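Local coordinates for XC6422 protein (Xanthomonas campestris, PDB 2FUK) that probably works as a small serine hydrolase of the alpha/beta-hydrolase fold, one that lacks a lid and whose substrate is not established, at residues 123-128 with 135-140; 142-147 with 175-180; 159-164 with 195-200. All coordinates share one frame; numbering follows the deposited sequence.

Contact 1: residues 123-128 with 135-140; sequences YVSLRA and QVLISI
Leu-126 of the helix and Leu-137 of the strand meet methyl to methyl, with their side chains crossing at about a right angle. CD1 of Leu-126 lies 3.5 Å from CD2 of Leu-137, a little tighter than ordinary van der Waals contact. The same CD2 also reaches toward the helix backbone, 4.1 Å from CA of Leu-126. Leu-137 extends from the strand with CG anti to its backbone N (chi1 177°), and this sends its forked end to the helix. There the fork splits its work: CD2 takes Leu-126, while CD1 rests against Ser-125, 4.0 Å from both CB and OG of that serine.

No hydrogen bond joins the two segments. The Ser-125 hydroxyl is instead given to its own helix, bonding to O of Gly-121, one turn earlier. The bond to Gly-121 O gives this buried hydroxyl a polar partner although its neighbour across the contact is a leucine methyl.

The contact closes the beta-alpha-beta unit of strand 112-118, helix 120-132 and strand 136-140, laying the helix on the sheet. Strand 136-140 runs between strands 112-118 and 158-163, while its Ile-138 packs on helix 201-212; helix 92-107 meets Val-124 and Ala-128.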
# COMPACT_ATOMS: atom_id res chain seq x y z
N TYR A 123 4.91 -22.98 8.91
CA TYR A 123 4.90 -24.36 9.39
C TYR A 123 3.84 -24.51 10.47
O TYR A 123 3.04 -25.43 10.43
CB TYR A 123 6.28 -24.74 9.95
CG TYR A 123 6.31 -26.01 10.78
CD1 TYR A 123 6.07 -27.25 10.20
CD2 TYR A 123 6.59 -25.96 12.14
CE1 TYR A 123 6.11 -28.43 10.96
CE2 TYR A 123 6.64 -27.12 12.91
CZ TYR A 123 6.40 -28.36 12.31
OH TYR A 123 6.46 -29.51 13.07
N VAL A 124 3.83 -23.58 11.43
CA VAL A 124 2.86 -23.66 12.52
C VAL A 124 1.41 -23.52 12.05
O VAL A 124 0.54 -24.26 12.51
CB VAL A 124 3.14 -22.58 13.60
CG1 VAL A 124 2.05 -22.60 14.68
CG2 VAL A 124 4.48 -22.84 14.25
N SER A 125 1.14 -22.59 11.13
CA SER A 125 -0.22 -22.43 10.66
C SER A 125 -0.68 -23.60 9.79
O SER A 125 -1.84 -23.99 9.85
CB SER A 125 -0.40 -21.09 9.92
OG SER A 125 0.54 -20.91 8.89
N LEU A 126 0.23 -24.17 9.00
CA LEU A 126 -0.13 -25.30 8.16
C LEU A 126 -0.44 -26.52 9.04
O LEU A 126 -1.44 -27.22 8.83
CB LEU A 126 1.00 -25.63 7.18
CG LEU A 126 0.76 -26.83 6.27
CD1 LEU A 126 -0.49 -26.62 5.43
CD2 LEU A 126 1.98 -27.05 5.37
N ARG A 127 0.41 -26.76 10.03
CA ARG A 127 0.21 -27.89 10.93
C ARG A 127 -1.08 -27.70 11.73
O ARG A 127 -1.76 -28.67 12.06
CB ARG A 127 1.40 -28.03 11.89
CG ARG A 127 2.65 -28.64 11.24
CD ARG A 127 3.06 -29.92 11.97
NE ARG A 127 2.04 -30.95 11.88
CZ ARG A 127 1.99 -31.90 10.94
NH1 ARG A 127 2.92 -31.97 10.00
NH2 ARG A 127 1.00 -32.79 10.96
N ALA A 128 -1.43 -26.45 12.03
CA ALA A 128 -2.63 -26.18 12.80
C ALA A 128 -3.90 -26.10 11.95
O ALA A 128 -5.00 -25.99 12.48
CB ALA A 128 -2.45 -24.88 13.60
N GLN A 135 -10.63 -20.70 6.43
CA GLN A 135 -11.27 -20.61 5.12
C GLN A 135 -10.19 -20.45 4.06
O GLN A 135 -10.32 -20.94 2.94
CB GLN A 135 -12.25 -19.42 5.11
CG GLN A 135 -12.81 -19.04 3.74
CD GLN A 135 -13.96 -18.04 3.85
OE1 GLN A 135 -15.15 -18.42 3.77
NE2 GLN A 135 -13.63 -16.77 4.04
N VAL A 136 -9.12 -19.75 4.43
CA VAL A 136 -7.99 -19.51 3.55
C VAL A 136 -6.69 -19.66 4.34
O VAL A 136 -6.61 -19.24 5.50
CB VAL A 136 -8.02 -18.08 2.96
CG1 VAL A 136 -6.65 -17.73 2.35
CG2 VAL A 136 -9.09 -17.98 1.89
N LEU A 137 -5.68 -20.27 3.72
CA LEU A 137 -4.37 -20.44 4.35
C LEU A 137 -3.33 -19.82 3.42
O LEU A 137 -3.35 -20.07 2.22
CB LEU A 137 -4.04 -21.91 4.55
CG LEU A 137 -2.66 -22.21 5.15
CD1 LEU A 137 -2.58 -21.69 6.58
CD2 LEU A 137 -2.40 -23.71 5.11
N ILE A 138 -2.43 -19.02 3.97
CA ILE A 138 -1.38 -18.40 3.17
C ILE A 138 -0.04 -18.79 3.77
O ILE A 138 0.21 -18.56 4.96
CB ILE A 138 -1.50 -16.87 3.17
CG1 ILE A 138 -2.83 -16.45 2.56
CG2 ILE A 138 -0.35 -16.25 2.40
CD1 ILE A 138 -3.23 -15.04 2.89
N SER A 139 0.82 -19.40 2.96
CA SER A 139 2.14 -19.82 3.41
C SER A 139 3.22 -19.07 2.66
O SER A 139 3.34 -19.21 1.45
CB SER A 139 2.34 -21.32 3.18
OG SER A 139 1.28 -22.07 3.75
N ILE A 140 3.99 -18.27 3.38
CA ILE A 140 5.08 -17.51 2.78
C ILE A 140 6.38 -18.21 3.17
O ILE A 140 6.72 -18.28 4.34
CB ILE A 140 5.09 -16.06 3.29
CG1 ILE A 140 3.72 -15.41 3.02
CG2 ILE A 140 6.21 -15.28 2.61
CD1 ILE A 140 3.56 -14.02 3.63

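Contact 2: residues 142-147 with 175-180; sequences PPAGRW and YDWLET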
# COMPACT_ATOMS: atom_id res chain seq x y z
N PRO A 142 7.25 -21.56 3.03
CA PRO A 142 7.08 -22.71 3.92
C PRO A 142 8.43 -23.41 3.97
O PRO A 142 8.98 -23.76 2.94
CB PRO A 142 6.01 -23.54 3.21
CG PRO A 142 6.21 -23.19 1.75
CD PRO A 142 6.43 -21.70 1.81
N PRO A 143 8.97 -23.61 5.17
CA PRO A 143 10.27 -24.26 5.34
C PRO A 143 10.36 -25.75 5.03
O PRO A 143 10.70 -26.54 5.91
CB PRO A 143 10.62 -23.94 6.79
CG PRO A 143 9.29 -24.00 7.45
CD PRO A 143 8.40 -23.23 6.48
N ALA A 144 10.05 -26.14 3.80
CA ALA A 144 10.14 -27.54 3.41
C ALA A 144 11.61 -27.94 3.49
O ALA A 144 12.50 -27.13 3.23
CB ALA A 144 9.62 -27.74 2.00
N GLY A 145 11.85 -29.19 3.86
CA GLY A 145 13.22 -29.65 3.98
C GLY A 145 13.75 -29.56 5.40
O GLY A 145 14.75 -30.21 5.72
N ARG A 146 13.11 -28.78 6.26
CA ARG A 146 13.57 -28.64 7.64
C ARG A 146 12.52 -29.06 8.69
O ARG A 146 12.88 -29.53 9.77
CB ARG A 146 14.01 -27.19 7.90
CG ARG A 146 15.05 -27.03 9.02
CD ARG A 146 16.32 -27.83 8.70
NE ARG A 146 16.92 -27.40 7.44
CZ ARG A 146 17.95 -28.00 6.85
NH1 ARG A 146 18.51 -29.07 7.40
NH2 ARG A 146 18.42 -27.53 5.70
N TRP A 147 11.25 -28.89 8.35
CA TRP A 147 10.15 -29.26 9.25
C TRP A 147 9.28 -30.33 8.60
O TRP A 147 9.29 -30.52 7.38
CB TRP A 147 9.28 -28.03 9.57
CG TRP A 147 10.01 -26.93 10.28
CD1 TRP A 147 10.50 -25.78 9.73
CD2 TRP A 147 10.33 -26.87 11.68
NE1 TRP A 147 11.09 -25.00 10.69
CE2 TRP A 147 11.01 -25.65 11.90
CE3 TRP A 147 10.11 -27.73 12.76
CZ2 TRP A 147 11.46 -25.26 13.16
CZ3 TRP A 147 10.56 -27.35 14.02
CH2 TRP A 147 11.24 -26.12 14.21
N TYR A 175 9.20 -26.91 -3.97
CA TYR A 175 8.58 -27.39 -5.20
C TYR A 175 8.50 -28.91 -5.25
O TYR A 175 7.48 -29.47 -5.70
CB TYR A 175 9.33 -26.83 -6.42
CG TYR A 175 9.57 -25.34 -6.36
CD1 TYR A 175 8.64 -24.49 -5.75
CD2 TYR A 175 10.73 -24.77 -6.89
CE1 TYR A 175 8.87 -23.12 -5.65
CE2 TYR A 175 10.97 -23.39 -6.80
CZ TYR A 175 10.03 -22.58 -6.18
OH TYR A 175 10.26 -21.22 -6.06
N ASP A 176 9.55 -29.60 -4.80
CA ASP A 176 9.55 -31.06 -4.81
C ASP A 176 8.43 -31.60 -3.93
O ASP A 176 7.88 -32.67 -4.19
CB ASP A 176 10.88 -31.63 -4.31
CG ASP A 176 12.01 -31.49 -5.32
OD1 ASP A 176 11.77 -31.09 -6.48
OD2 ASP A 176 13.17 -31.78 -4.94
N TRP A 177 8.10 -30.86 -2.87
CA TRP A 177 7.05 -31.25 -1.94
C TRP A 177 5.67 -30.95 -2.52
O TRP A 177 4.78 -31.80 -2.50
CB TRP A 177 7.26 -30.52 -0.60
CG TRP A 177 6.05 -30.46 0.28
CD1 TRP A 177 5.30 -31.50 0.74
CD2 TRP A 177 5.46 -29.27 0.82
NE1 TRP A 177 4.28 -31.04 1.53
CE2 TRP A 177 4.35 -29.67 1.60
CE3 TRP A 177 5.76 -27.91 0.73
CZ2 TRP A 177 3.54 -28.76 2.28
CZ3 TRP A 177 4.95 -26.99 1.40
CH2 TRP A 177 3.86 -27.43 2.16
N LEU A 178 5.51 -29.74 -3.05
CA LEU A 178 4.23 -29.34 -3.62
C LEU A 178 3.80 -30.18 -4.82
O LEU A 178 2.60 -30.39 -5.02
CB LEU A 178 4.27 -27.86 -4.02
CG LEU A 178 4.31 -26.87 -2.85
CD1 LEU A 178 4.26 -25.44 -3.39
CD2 LEU A 178 3.14 -27.13 -1.90
N GLU A 179 4.76 -30.66 -5.60
CA GLU A 179 4.40 -31.45 -6.78
C GLU A 179 3.85 -32.84 -6.45
O GLU A 179 3.38 -33.54 -7.34
CB GLU A 179 5.60 -31.56 -7.73
CG GLU A 179 6.84 -32.21 -7.12
CD GLU A 179 8.02 -32.27 -8.08
OE1 GLU A 179 8.12 -31.39 -8.97
OE2 GLU A 179 8.86 -33.19 -7.95
N THR A 180 3.87 -33.22 -5.18
CA THR A 180 3.37 -34.53 -4.77
C THR A 180 1.97 -34.48 -4.15
O THR A 180 1.37 -35.52 -3.89
CB THR A 180 4.29 -35.21 -3.73
OG1 THR A 180 4.20 -34.51 -2.48
CG2 THR A 180 5.74 -35.20 -4.21
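The carbonyl oxygen of Trp-177, whose indole carries this contact, is gripped twice by Thr-180. Thr-180 OG1 donates to Trp-177 O at 2.8 Å, tilted just 15° from the carbonyl plane, and Thr-180 N donates to the same oxygen at 3.2 Å. Both bonds tie Thr-180 back onto the chain that bears the indole.

Across the contact everything is apolar. The six-membered ring of Trp-177 presents its outer atoms to the 142-147 loop. CZ3 meets Pro-142 at the ring edge, near its plane, with CG of the proline 4.0 Å away and its CB equally close. One atom along the rim, CE3 of Trp-177 comes within 4.1 Å of CB of Ala-144, which approaches obliquely. With CG anti to the backbone N (chi1 161°), the indole reaches out from helix 171-178 to the loop. Its own neighbour Leu-178 lays CD2 over one face, 3.7 Å above the plane and toward the rim, while Phe-149 meets the ring with planes at about 50°.

The loop is shaped by an inverse gamma turn centred on Pro-143, in which Ala-144 N bonds to Pro-142 O at 2.7 Å. The turn's outer residues, Pro-142 and Ala-144, both aim their CB atoms at the indole. In the alpha/beta-hydrolase fold this joins the loop following strand 136-140 to the helix of the next beta-alpha-beta crossover, between strands 158-163 and 186-190.

Contact 3: residues 159-164 with 195-200; sequences LVIQGD and HFFHRK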
# COMPACT_ATOMS: atom_id res chain seq x y z
N LEU A 159 -2.68 -20.61 -0.57
CA LEU A 159 -1.73 -19.89 -1.39
C LEU A 159 -0.32 -19.98 -0.83
O LEU A 159 -0.10 -19.78 0.36
CB LEU A 159 -2.13 -18.41 -1.48
CG LEU A 159 -1.15 -17.43 -2.12
CD1 LEU A 159 -1.00 -17.72 -3.60
CD2 LEU A 159 -1.66 -16.01 -1.92
N VAL A 160 0.64 -20.30 -1.71
CA VAL A 160 2.04 -20.40 -1.32
C VAL A 160 2.85 -19.39 -2.13
O VAL A 160 2.71 -19.31 -3.35
CB VAL A 160 2.61 -21.82 -1.59
CG1 VAL A 160 4.12 -21.82 -1.35
CG2 VAL A 160 1.94 -22.83 -0.68
N ILE A 161 3.68 -18.62 -1.44
CA ILE A 161 4.54 -17.63 -2.08
C ILE A 161 5.97 -17.96 -1.70
O ILE A 161 6.30 -18.08 -0.52
CB ILE A 161 4.19 -16.20 -1.63
CG1 ILE A 161 2.75 -15.89 -2.05
CG2 ILE A 161 5.17 -15.20 -2.22
CD1 ILE A 161 2.21 -14.61 -1.49
N GLN A 162 6.83 -18.12 -2.70
CA GLN A 162 8.21 -18.48 -2.45
C GLN A 162 9.24 -17.66 -3.22
O GLN A 162 9.12 -17.50 -4.43
CB GLN A 162 8.41 -19.97 -2.79
CG GLN A 162 9.85 -20.45 -2.68
CD GLN A 162 10.34 -20.43 -1.24
OE1 GLN A 162 11.45 -19.98 -0.95
NE2 GLN A 162 9.52 -20.94 -0.35
N GLY A 163 10.24 -17.15 -2.52
CA GLY A 163 11.29 -16.40 -3.19
C GLY A 163 12.20 -17.42 -3.86
O GLY A 163 12.63 -18.37 -3.22
N ASP A 164 12.48 -17.23 -5.14
CA ASP A 164 13.33 -18.18 -5.85
C ASP A 164 14.83 -18.05 -5.63
O ASP A 164 15.61 -18.80 -6.23
CB ASP A 164 13.01 -18.15 -7.34
CG ASP A 164 12.21 -19.36 -7.77
OD1 ASP A 164 11.35 -19.21 -8.66
OD2 ASP A 164 12.45 -20.47 -7.23
N HIS A 195 15.03 -14.68 1.16
CA HIS A 195 14.18 -15.21 2.21
C HIS A 195 13.29 -14.17 2.88
O HIS A 195 12.13 -14.44 3.20
CB HIS A 195 15.02 -15.92 3.28
CG HIS A 195 14.20 -16.61 4.32
ND1 HIS A 195 13.34 -17.65 4.02
CD2 HIS A 195 14.08 -16.40 5.65
CE1 HIS A 195 12.73 -18.05 5.12
NE2 HIS A 195 13.16 -17.31 6.13
N PHE A 196 13.83 -12.97 3.11
CA PHE A 196 13.07 -11.90 3.75
C PHE A 196 12.53 -10.89 2.75
O PHE A 196 12.14 -9.79 3.11
CB PHE A 196 13.94 -11.20 4.80
CG PHE A 196 14.38 -12.12 5.91
CD1 PHE A 196 13.50 -12.48 6.93
CD2 PHE A 196 15.67 -12.64 5.93
CE1 PHE A 196 13.89 -13.36 7.94
CE2 PHE A 196 16.07 -13.52 6.93
CZ PHE A 196 15.18 -13.88 7.94
N PHE A 197 12.51 -11.28 1.48
CA PHE A 197 11.98 -10.41 0.42
C PHE A 197 12.56 -9.01 0.44
O PHE A 197 11.82 -8.02 0.33
CB PHE A 197 10.45 -10.34 0.54
CG PHE A 197 9.78 -11.69 0.47
CD1 PHE A 197 9.78 -12.55 1.56
CD2 PHE A 197 9.19 -12.12 -0.72
CE1 PHE A 197 9.23 -13.82 1.48
CE2 PHE A 197 8.63 -13.39 -0.82
CZ PHE A 197 8.65 -14.24 0.28
N HIS A 198 13.88 -8.93 0.57
CA HIS A 198 14.59 -7.66 0.59
C HIS A 198 14.30 -6.87 -0.68
O HIS A 198 14.50 -7.37 -1.80
CB HIS A 198 16.10 -7.92 0.70
CG HIS A 198 16.95 -6.69 0.65
ND1 HIS A 198 17.20 -5.91 1.75
CD2 HIS A 198 17.61 -6.11 -0.38
CE1 HIS A 198 17.99 -4.90 1.41
NE2 HIS A 198 18.25 -5.01 0.12
N ARG A 199 13.81 -5.65 -0.50
CA ARG A 199 13.47 -4.75 -1.60
C ARG A 199 12.46 -5.39 -2.55
O ARG A 199 12.39 -5.09 -3.74
CB ARG A 199 14.74 -4.33 -2.34
CG ARG A 199 15.73 -3.55 -1.46
CD ARG A 199 15.14 -2.23 -0.98
NE ARG A 199 16.06 -1.44 -0.15
CZ ARG A 199 16.23 -1.60 1.16
NH1 ARG A 199 17.10 -0.82 1.81
NH2 ARG A 199 15.56 -2.52 1.83
N LYS A 200 11.66 -6.30 -2.00
CA LYS A 200 10.64 -6.99 -2.77
C LYS A 200 9.33 -7.05 -1.99
O LYS A 200 8.42 -7.79 -2.36
CB LYS A 200 11.09 -8.42 -3.09
CG LYS A 200 12.16 -8.53 -4.15
CD LYS A 200 11.58 -8.30 -5.54
CE LYS A 200 12.64 -8.56 -6.59
NZ LYS A 200 12.10 -8.55 -7.98
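Strand 158-163 comes up to an irregular loop here, the CA atoms of Gly-163 and His-195 lying 6.2 Å apart, and the loop doubles back in a type II beta turn from Phe-197 to Lys-200. This is probably the histidine loop of an alpha/beta hydrolase: His-195 touches Ser-119 and bonds through ND1 to Asp-166 OD2, an arrangement consistent with a Ser-His-Asp triad. The turn is closed by Lys-200 N bonding to Phe-197 O at 2.9 Å, and Lys-200 stands at the N-cap position of helix 201-212.

No hydrogen bond crosses between the segments; the join is made by the Phe-197 ring. Phe-197 has positive phi and psi (51° and 46°), and its CG sits anti to the carbonyl carbon, swinging the ring back to the strand. The Ile-161 and Phe-197 side chains cross at about a right angle, with CG2 of Ile-161 4.1 Å from CE2 of Phe-197 and placed obliquely to the ring. Leu-204 of helix 201-212 and Met-190 touch both of these side chains, making one apolar cluster around the buried Ile-161 and Phe-197.

Next to Gly-163, Asp-164 is held by a salt bridge from OD1 to Arg-189 NE. Gly-163 brings only backbone to the aromatic ring: its N lies 4.3 Å from CZ of Phe-197.

In the fold
The contacts lie along the later half of the sheet, contacts 1 and 2 with centres about 13 Å apart, contacts 2 and 3 about 15 Å and contacts 1 and 3 about 16 Å. Contact 1 closes before the others open, whereas contacts 2 and 3 alternate along the chain. Neighbouring parallel strands 136-140 and 158-163 join contacts 1 and 3 through backbone bonds, and Ile-140 packs on Phe-197. Leu-126 meets the Trp-177 indole between contacts 1 and 2; Tyr-175 OH bonds to Asp-164 OD2 between 2 and 3. Together they link helix 120-132, which follows the probable nucleophile elbow, to the loop carrying the probable catalytic histidine.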